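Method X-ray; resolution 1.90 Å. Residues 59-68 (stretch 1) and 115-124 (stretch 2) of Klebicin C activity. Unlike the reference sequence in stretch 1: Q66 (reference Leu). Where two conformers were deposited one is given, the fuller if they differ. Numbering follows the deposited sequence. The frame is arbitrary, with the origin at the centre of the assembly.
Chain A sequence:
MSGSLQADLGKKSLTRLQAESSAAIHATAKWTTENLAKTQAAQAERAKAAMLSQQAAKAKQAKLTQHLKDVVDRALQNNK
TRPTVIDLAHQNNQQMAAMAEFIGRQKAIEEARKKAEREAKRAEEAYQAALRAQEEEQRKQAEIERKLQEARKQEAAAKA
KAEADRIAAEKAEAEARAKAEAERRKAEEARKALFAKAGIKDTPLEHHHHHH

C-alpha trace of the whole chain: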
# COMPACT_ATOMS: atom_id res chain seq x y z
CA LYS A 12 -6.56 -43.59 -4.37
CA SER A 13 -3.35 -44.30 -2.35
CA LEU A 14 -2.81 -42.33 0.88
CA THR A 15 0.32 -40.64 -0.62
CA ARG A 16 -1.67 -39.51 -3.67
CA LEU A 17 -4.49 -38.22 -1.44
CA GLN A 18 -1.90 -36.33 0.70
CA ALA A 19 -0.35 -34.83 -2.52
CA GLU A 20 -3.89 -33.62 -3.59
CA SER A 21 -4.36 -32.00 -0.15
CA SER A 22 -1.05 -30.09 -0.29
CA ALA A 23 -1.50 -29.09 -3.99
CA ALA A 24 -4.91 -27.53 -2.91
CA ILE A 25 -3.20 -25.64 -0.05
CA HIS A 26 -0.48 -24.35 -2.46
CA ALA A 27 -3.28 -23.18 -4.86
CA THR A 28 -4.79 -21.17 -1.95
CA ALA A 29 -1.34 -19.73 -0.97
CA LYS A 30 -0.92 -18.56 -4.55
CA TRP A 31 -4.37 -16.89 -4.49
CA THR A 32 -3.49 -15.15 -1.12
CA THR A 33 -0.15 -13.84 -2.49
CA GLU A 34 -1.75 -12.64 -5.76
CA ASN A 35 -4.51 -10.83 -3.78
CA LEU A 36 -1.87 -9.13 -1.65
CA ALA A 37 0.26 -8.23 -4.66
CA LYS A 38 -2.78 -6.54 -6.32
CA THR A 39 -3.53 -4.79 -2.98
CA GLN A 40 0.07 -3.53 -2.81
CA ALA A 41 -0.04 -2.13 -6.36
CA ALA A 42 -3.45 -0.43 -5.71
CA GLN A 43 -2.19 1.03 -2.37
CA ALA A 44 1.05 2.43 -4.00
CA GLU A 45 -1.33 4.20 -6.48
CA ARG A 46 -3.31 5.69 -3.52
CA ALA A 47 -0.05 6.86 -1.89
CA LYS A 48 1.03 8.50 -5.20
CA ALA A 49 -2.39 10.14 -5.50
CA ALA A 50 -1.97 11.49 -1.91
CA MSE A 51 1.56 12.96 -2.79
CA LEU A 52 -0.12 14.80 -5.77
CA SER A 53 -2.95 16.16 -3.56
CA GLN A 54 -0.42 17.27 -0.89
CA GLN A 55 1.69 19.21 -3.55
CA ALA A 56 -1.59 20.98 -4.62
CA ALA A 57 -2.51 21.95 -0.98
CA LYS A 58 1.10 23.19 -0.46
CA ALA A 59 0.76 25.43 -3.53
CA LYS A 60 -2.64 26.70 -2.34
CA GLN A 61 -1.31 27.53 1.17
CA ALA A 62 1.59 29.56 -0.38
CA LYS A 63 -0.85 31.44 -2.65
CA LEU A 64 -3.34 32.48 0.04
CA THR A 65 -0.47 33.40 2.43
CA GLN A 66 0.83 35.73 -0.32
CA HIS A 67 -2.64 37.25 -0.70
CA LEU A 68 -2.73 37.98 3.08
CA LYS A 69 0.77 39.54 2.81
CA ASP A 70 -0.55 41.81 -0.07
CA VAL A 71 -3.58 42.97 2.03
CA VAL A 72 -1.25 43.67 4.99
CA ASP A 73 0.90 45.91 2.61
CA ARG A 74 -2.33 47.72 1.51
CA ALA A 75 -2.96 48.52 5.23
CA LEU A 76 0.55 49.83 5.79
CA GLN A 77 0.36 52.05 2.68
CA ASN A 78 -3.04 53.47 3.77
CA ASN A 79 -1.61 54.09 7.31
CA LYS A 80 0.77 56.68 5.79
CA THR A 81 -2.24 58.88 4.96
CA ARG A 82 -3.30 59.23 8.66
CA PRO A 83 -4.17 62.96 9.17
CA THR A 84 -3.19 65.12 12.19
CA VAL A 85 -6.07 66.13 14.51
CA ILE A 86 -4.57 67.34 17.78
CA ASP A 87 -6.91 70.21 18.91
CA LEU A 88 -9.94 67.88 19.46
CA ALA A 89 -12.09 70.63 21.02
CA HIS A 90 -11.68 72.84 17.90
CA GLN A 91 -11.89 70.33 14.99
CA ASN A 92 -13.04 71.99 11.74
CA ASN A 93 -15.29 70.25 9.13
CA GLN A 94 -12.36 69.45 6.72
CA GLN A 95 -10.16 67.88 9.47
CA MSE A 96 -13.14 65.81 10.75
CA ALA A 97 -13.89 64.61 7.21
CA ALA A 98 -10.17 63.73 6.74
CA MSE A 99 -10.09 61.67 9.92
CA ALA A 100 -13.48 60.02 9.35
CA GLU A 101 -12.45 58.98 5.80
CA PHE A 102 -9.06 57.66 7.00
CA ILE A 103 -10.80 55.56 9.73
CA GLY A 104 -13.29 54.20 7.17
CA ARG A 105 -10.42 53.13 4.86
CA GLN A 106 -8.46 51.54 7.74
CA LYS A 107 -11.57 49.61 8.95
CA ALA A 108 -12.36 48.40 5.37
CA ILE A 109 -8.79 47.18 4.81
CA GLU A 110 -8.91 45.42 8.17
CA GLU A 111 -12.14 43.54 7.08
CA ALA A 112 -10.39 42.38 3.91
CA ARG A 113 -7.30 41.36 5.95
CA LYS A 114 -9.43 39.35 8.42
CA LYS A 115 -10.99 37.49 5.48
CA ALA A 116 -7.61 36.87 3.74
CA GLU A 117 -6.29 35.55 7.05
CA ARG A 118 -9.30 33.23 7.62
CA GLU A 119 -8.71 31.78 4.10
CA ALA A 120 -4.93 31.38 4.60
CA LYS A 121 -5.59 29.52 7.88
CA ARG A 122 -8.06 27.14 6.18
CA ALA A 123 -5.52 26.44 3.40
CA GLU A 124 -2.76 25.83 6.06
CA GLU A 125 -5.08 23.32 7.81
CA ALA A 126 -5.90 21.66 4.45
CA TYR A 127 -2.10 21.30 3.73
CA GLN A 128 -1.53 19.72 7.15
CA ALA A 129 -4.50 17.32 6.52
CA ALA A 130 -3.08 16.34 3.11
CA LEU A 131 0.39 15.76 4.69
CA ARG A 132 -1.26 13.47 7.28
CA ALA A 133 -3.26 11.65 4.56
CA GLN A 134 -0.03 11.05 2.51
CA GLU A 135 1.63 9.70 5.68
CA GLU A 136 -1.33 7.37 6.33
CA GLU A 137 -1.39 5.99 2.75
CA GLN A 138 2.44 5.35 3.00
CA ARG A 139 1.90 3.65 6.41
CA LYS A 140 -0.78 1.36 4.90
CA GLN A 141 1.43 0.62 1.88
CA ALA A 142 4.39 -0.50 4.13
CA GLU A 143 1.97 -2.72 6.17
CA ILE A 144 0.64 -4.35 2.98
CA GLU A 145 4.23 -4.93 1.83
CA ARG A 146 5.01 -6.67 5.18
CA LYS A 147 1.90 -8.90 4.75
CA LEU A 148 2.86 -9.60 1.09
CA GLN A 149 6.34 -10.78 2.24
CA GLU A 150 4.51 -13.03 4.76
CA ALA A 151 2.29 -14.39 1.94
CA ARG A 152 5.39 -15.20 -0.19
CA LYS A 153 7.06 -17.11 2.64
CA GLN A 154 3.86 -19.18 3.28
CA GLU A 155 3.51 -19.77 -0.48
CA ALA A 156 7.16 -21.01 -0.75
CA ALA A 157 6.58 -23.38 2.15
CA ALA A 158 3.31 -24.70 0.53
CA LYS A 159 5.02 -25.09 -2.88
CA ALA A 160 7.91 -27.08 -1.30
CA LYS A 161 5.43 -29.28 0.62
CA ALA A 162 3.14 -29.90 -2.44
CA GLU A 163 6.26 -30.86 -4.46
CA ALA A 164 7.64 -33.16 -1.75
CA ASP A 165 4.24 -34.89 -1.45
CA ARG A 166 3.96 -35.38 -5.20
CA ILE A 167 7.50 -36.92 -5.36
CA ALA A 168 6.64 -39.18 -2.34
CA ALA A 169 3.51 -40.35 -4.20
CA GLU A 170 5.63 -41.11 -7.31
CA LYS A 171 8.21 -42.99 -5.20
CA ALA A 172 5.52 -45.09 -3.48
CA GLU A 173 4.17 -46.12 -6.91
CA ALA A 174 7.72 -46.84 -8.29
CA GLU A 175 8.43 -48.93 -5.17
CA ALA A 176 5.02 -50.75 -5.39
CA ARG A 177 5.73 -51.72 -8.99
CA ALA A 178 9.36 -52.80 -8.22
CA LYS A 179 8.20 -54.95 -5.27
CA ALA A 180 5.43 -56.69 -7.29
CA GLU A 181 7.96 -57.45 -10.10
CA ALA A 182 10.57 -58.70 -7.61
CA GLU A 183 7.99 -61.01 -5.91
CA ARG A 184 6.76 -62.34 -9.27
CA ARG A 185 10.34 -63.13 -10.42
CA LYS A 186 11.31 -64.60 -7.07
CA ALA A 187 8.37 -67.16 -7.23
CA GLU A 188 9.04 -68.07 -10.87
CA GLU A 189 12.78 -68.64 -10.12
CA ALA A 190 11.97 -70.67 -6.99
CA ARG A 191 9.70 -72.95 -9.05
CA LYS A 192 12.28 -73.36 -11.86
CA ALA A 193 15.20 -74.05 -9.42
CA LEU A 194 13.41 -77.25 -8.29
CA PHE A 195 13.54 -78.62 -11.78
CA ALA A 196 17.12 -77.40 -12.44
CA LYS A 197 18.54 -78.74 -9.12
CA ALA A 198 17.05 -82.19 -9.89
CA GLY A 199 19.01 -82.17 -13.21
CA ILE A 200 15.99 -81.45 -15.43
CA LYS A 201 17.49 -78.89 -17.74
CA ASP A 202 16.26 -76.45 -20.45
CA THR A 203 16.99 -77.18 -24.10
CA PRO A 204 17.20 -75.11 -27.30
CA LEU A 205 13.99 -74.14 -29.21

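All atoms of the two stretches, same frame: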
# COMPACT_ATOMS: atom_id res chain seq x y z
N ALA A 59 0.81 24.28 -2.62
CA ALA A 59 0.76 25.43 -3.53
C ALA A 59 -0.36 26.40 -3.11
O ALA A 59 -0.19 27.65 -3.16
CB ALA A 59 0.53 24.95 -4.96
N LYS A 60 -1.51 25.85 -2.72
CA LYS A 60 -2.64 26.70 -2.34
C LYS A 60 -2.36 27.50 -1.05
O LYS A 60 -2.64 28.72 -1.00
CB LYS A 60 -3.91 25.85 -2.27
CG LYS A 60 -5.13 26.65 -1.87
CD LYS A 60 -6.36 25.76 -1.89
CE LYS A 60 -7.52 26.50 -1.27
NZ LYS A 60 -8.73 25.68 -1.27
N GLN A 61 -1.72 26.87 -0.06
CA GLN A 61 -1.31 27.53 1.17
C GLN A 61 -0.35 28.72 0.83
O GLN A 61 -0.57 29.83 1.32
CB GLN A 61 -0.64 26.52 2.12
CG GLN A 61 0.11 27.17 3.29
CD GLN A 61 0.91 26.14 4.06
OE1 GLN A 61 0.44 25.56 5.04
NE2 GLN A 61 2.13 25.85 3.63
N ALA A 62 0.66 28.49 -0.05
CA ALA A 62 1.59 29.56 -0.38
C ALA A 62 0.89 30.72 -1.07
O ALA A 62 1.26 31.90 -0.85
CB ALA A 62 2.74 29.03 -1.26
N LYS A 63 -0.11 30.41 -1.92
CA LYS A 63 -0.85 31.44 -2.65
C LYS A 63 -1.73 32.33 -1.76
O LYS A 63 -1.79 33.56 -1.95
CB LYS A 63 -1.70 30.76 -3.73
CG LYS A 63 -2.46 31.75 -4.63
CD LYS A 63 -3.58 31.03 -5.41
CE LYS A 63 -4.53 31.99 -6.10
NZ LYS A 63 -5.69 32.38 -5.22
N LEU A 64 -2.47 31.71 -0.84
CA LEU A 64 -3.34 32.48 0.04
C LEU A 64 -2.53 33.21 1.13
O LEU A 64 -2.95 34.26 1.57
CB LEU A 64 -4.48 31.61 0.60
CG LEU A 64 -5.32 30.93 -0.50
CD1 LEU A 64 -6.44 30.12 0.10
CD2 LEU A 64 -5.92 31.95 -1.45
N THR A 65 -1.36 32.70 1.51
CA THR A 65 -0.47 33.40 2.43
C THR A 65 0.05 34.68 1.74
O THR A 65 0.12 35.75 2.35
CB THR A 65 0.65 32.43 2.88
OG1 THR A 65 0.05 31.42 3.69
CG2 THR A 65 1.76 33.12 3.69
N GLN A 66 0.38 34.57 0.45
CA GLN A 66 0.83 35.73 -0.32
C GLN A 66 -0.28 36.75 -0.44
O GLN A 66 -0.02 37.96 -0.32
CB GLN A 66 1.31 35.31 -1.72
CG GLN A 66 1.83 36.51 -2.55
CD GLN A 66 3.04 37.15 -1.90
OE1 GLN A 66 4.00 36.47 -1.49
NE2 GLN A 66 3.01 38.49 -1.78
N HIS A 67 -1.53 36.31 -0.63
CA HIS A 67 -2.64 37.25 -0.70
C HIS A 67 -2.80 38.03 0.62
O HIS A 67 -2.95 39.26 0.59
CB HIS A 67 -3.93 36.54 -1.09
CG HIS A 67 -5.05 37.50 -1.19
ND1 HIS A 67 -5.02 38.53 -2.10
CD2 HIS A 67 -6.17 37.59 -0.46
CE1 HIS A 67 -6.15 39.20 -1.92
NE2 HIS A 67 -6.89 38.64 -0.97
N LEU A 68 -2.68 37.35 1.76
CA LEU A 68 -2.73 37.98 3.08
C LEU A 68 -1.58 39.01 3.21
O LEU A 68 -1.81 40.15 3.59
CB LEU A 68 -2.60 36.88 4.16
CG LEU A 68 -2.42 37.36 5.61
CD1 LEU A 68 -3.61 38.28 6.06
CD2 LEU A 68 -2.34 36.19 6.49
N LYS A 115 -10.53 38.52 6.40
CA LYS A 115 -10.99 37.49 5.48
C LYS A 115 -9.81 36.78 4.80
O LYS A 115 -9.81 35.54 4.73
CB LYS A 115 -11.92 38.11 4.45
CG LYS A 115 -12.52 37.11 3.49
CD LYS A 115 -13.14 37.80 2.30
CE LYS A 115 -13.87 36.81 1.43
NZ LYS A 115 -14.34 37.47 0.20
N ALA A 116 -8.78 37.53 4.34
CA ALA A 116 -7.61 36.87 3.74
C ALA A 116 -6.92 35.95 4.76
O ALA A 116 -6.43 34.83 4.40
CB ALA A 116 -6.61 37.89 3.22
N GLU A 117 -6.90 36.38 6.04
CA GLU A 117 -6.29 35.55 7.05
C GLU A 117 -7.12 34.29 7.34
O GLU A 117 -6.54 33.20 7.47
CB GLU A 117 -5.95 36.32 8.33
CG GLU A 117 -5.12 35.41 9.22
CD GLU A 117 -4.39 36.09 10.34
OE1 GLU A 117 -4.97 37.05 10.90
OE2 GLU A 117 -3.24 35.69 10.65
N ARG A 118 -8.44 34.41 7.44
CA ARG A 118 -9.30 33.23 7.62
C ARG A 118 -9.06 32.18 6.49
O ARG A 118 -8.92 30.96 6.75
CB ARG A 118 -10.76 33.65 7.61
CG ARG A 118 -11.45 33.35 8.94
CD ARG A 118 -12.93 33.72 8.99
NE ARG A 118 -13.11 35.15 9.25
CZ ARG A 118 -13.58 36.02 8.36
NH1 ARG A 118 -13.68 37.30 8.68
NH2 ARG A 118 -13.97 35.61 7.16
N GLU A 119 -8.94 32.66 5.25
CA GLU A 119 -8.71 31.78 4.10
C GLU A 119 -7.31 31.18 4.10
O GLU A 119 -7.16 30.01 3.71
CB GLU A 119 -8.97 32.52 2.77
CG GLU A 119 -10.43 32.87 2.61
CD GLU A 119 -10.78 33.53 1.29
OE1 GLU A 119 -11.79 34.28 1.25
OE2 GLU A 119 -10.05 33.31 0.30
N ALA A 120 -6.29 31.94 4.54
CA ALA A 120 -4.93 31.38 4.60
C ALA A 120 -4.88 30.29 5.65
O ALA A 120 -4.34 29.21 5.37
CB ALA A 120 -3.94 32.48 4.90
N LYS A 121 -5.52 30.52 6.81
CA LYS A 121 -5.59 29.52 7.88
C LYS A 121 -6.28 28.25 7.45
O LYS A 121 -5.79 27.17 7.81
CB LYS A 121 -6.20 30.11 9.14
CG LYS A 121 -5.25 31.07 9.83
CD LYS A 121 -5.80 31.51 11.16
CE LYS A 121 -4.95 32.57 11.81
NZ LYS A 121 -3.70 31.98 12.35
N ARG A 122 -7.37 28.34 6.67
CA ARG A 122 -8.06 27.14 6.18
C ARG A 122 -7.16 26.37 5.24
O ARG A 122 -7.14 25.14 5.30
CB ARG A 122 -9.36 27.49 5.44
CG ARG A 122 -10.39 28.20 6.29
CD ARG A 122 -11.73 28.28 5.58
NE ARG A 122 -12.60 29.29 6.17
CZ ARG A 122 -12.96 30.42 5.57
NH1 ARG A 122 -12.56 30.68 4.33
NH2 ARG A 122 -13.76 31.28 6.18
N ALA A 123 -6.44 27.07 4.36
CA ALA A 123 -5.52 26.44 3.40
C ALA A 123 -4.33 25.77 4.13
O ALA A 123 -3.89 24.69 3.70
CB ALA A 123 -5.03 27.47 2.39
N GLU A 124 -3.85 26.38 5.24
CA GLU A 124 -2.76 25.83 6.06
C GLU A 124 -3.22 24.51 6.68
O GLU A 124 -2.47 23.52 6.68
CB GLU A 124 -2.38 26.83 7.18
CG GLU A 124 -1.48 27.97 6.76
CD GLU A 124 -1.32 29.08 7.79
OE1 GLU A 124 -2.01 29.04 8.85
OE2 GLU A 124 -0.52 30.01 7.53
O HOH W 1 -5.79 34.71 1.83
O HOH W 2 -0.33 32.84 6.33

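No direct hydrogen bond joins these two helical stretches of Klebicin C activity; the polar links between them pass through two waters. In water 1 a single molecule donates to both backbones, reaching L64 O at 2.9 Å and A116 O at 2.7 Å. These carbonyls also accept the helical bonds of L68 N and A120 N, so the water uses their remaining accepting capacity to tie one helix to the other.

The pair illustrates a general principle: alanine lets antiparallel helices come close. The axes run at 163° and approach to 8.4 Å, with Q61 opposite A123, L64 opposite A120 and L68 opposite A116, their CA atoms separated by 4.9, 5.0 and 5.0 Å respectively. A methyl group fills little of the space between backbones, and each of the three alanines lies against main-chain atoms of the partner: A123 CB is 3.9 Å from Q61 CA, A120 CB 3.9 Å from L64 O, and A116 CB 3.9 Å from L68 CA.

Larger apolar side chains come from the first helix. L64 places CD1 3.8 Å from A123 CB and 3.7 Å from E119 O. L68 straddles two alanines, with CD1 4.1 Å from A116 CB and CD2 4.3 Å from A120 CB, while CD1 also lies 3.8 Å from E117 CB. The H67 ring adds a contact of CD2 with A116 CB at 3.7 Å.

Toward the margin the chemistry turns polar. T65 OG1 donates to Q61 O at 2.9 Å, one turn back in its own helix. T65 OG1 and E124 OE2 are 4.1 Å apart, too far for a direct bond, and water 2 bridges them, donating to T65 OG1 at 3.0 Å and E124 OE2 at 3.1 Å. Nearby, the extended Q61 brings OE1 to 3.4 Å from E124 CA, a packing contact.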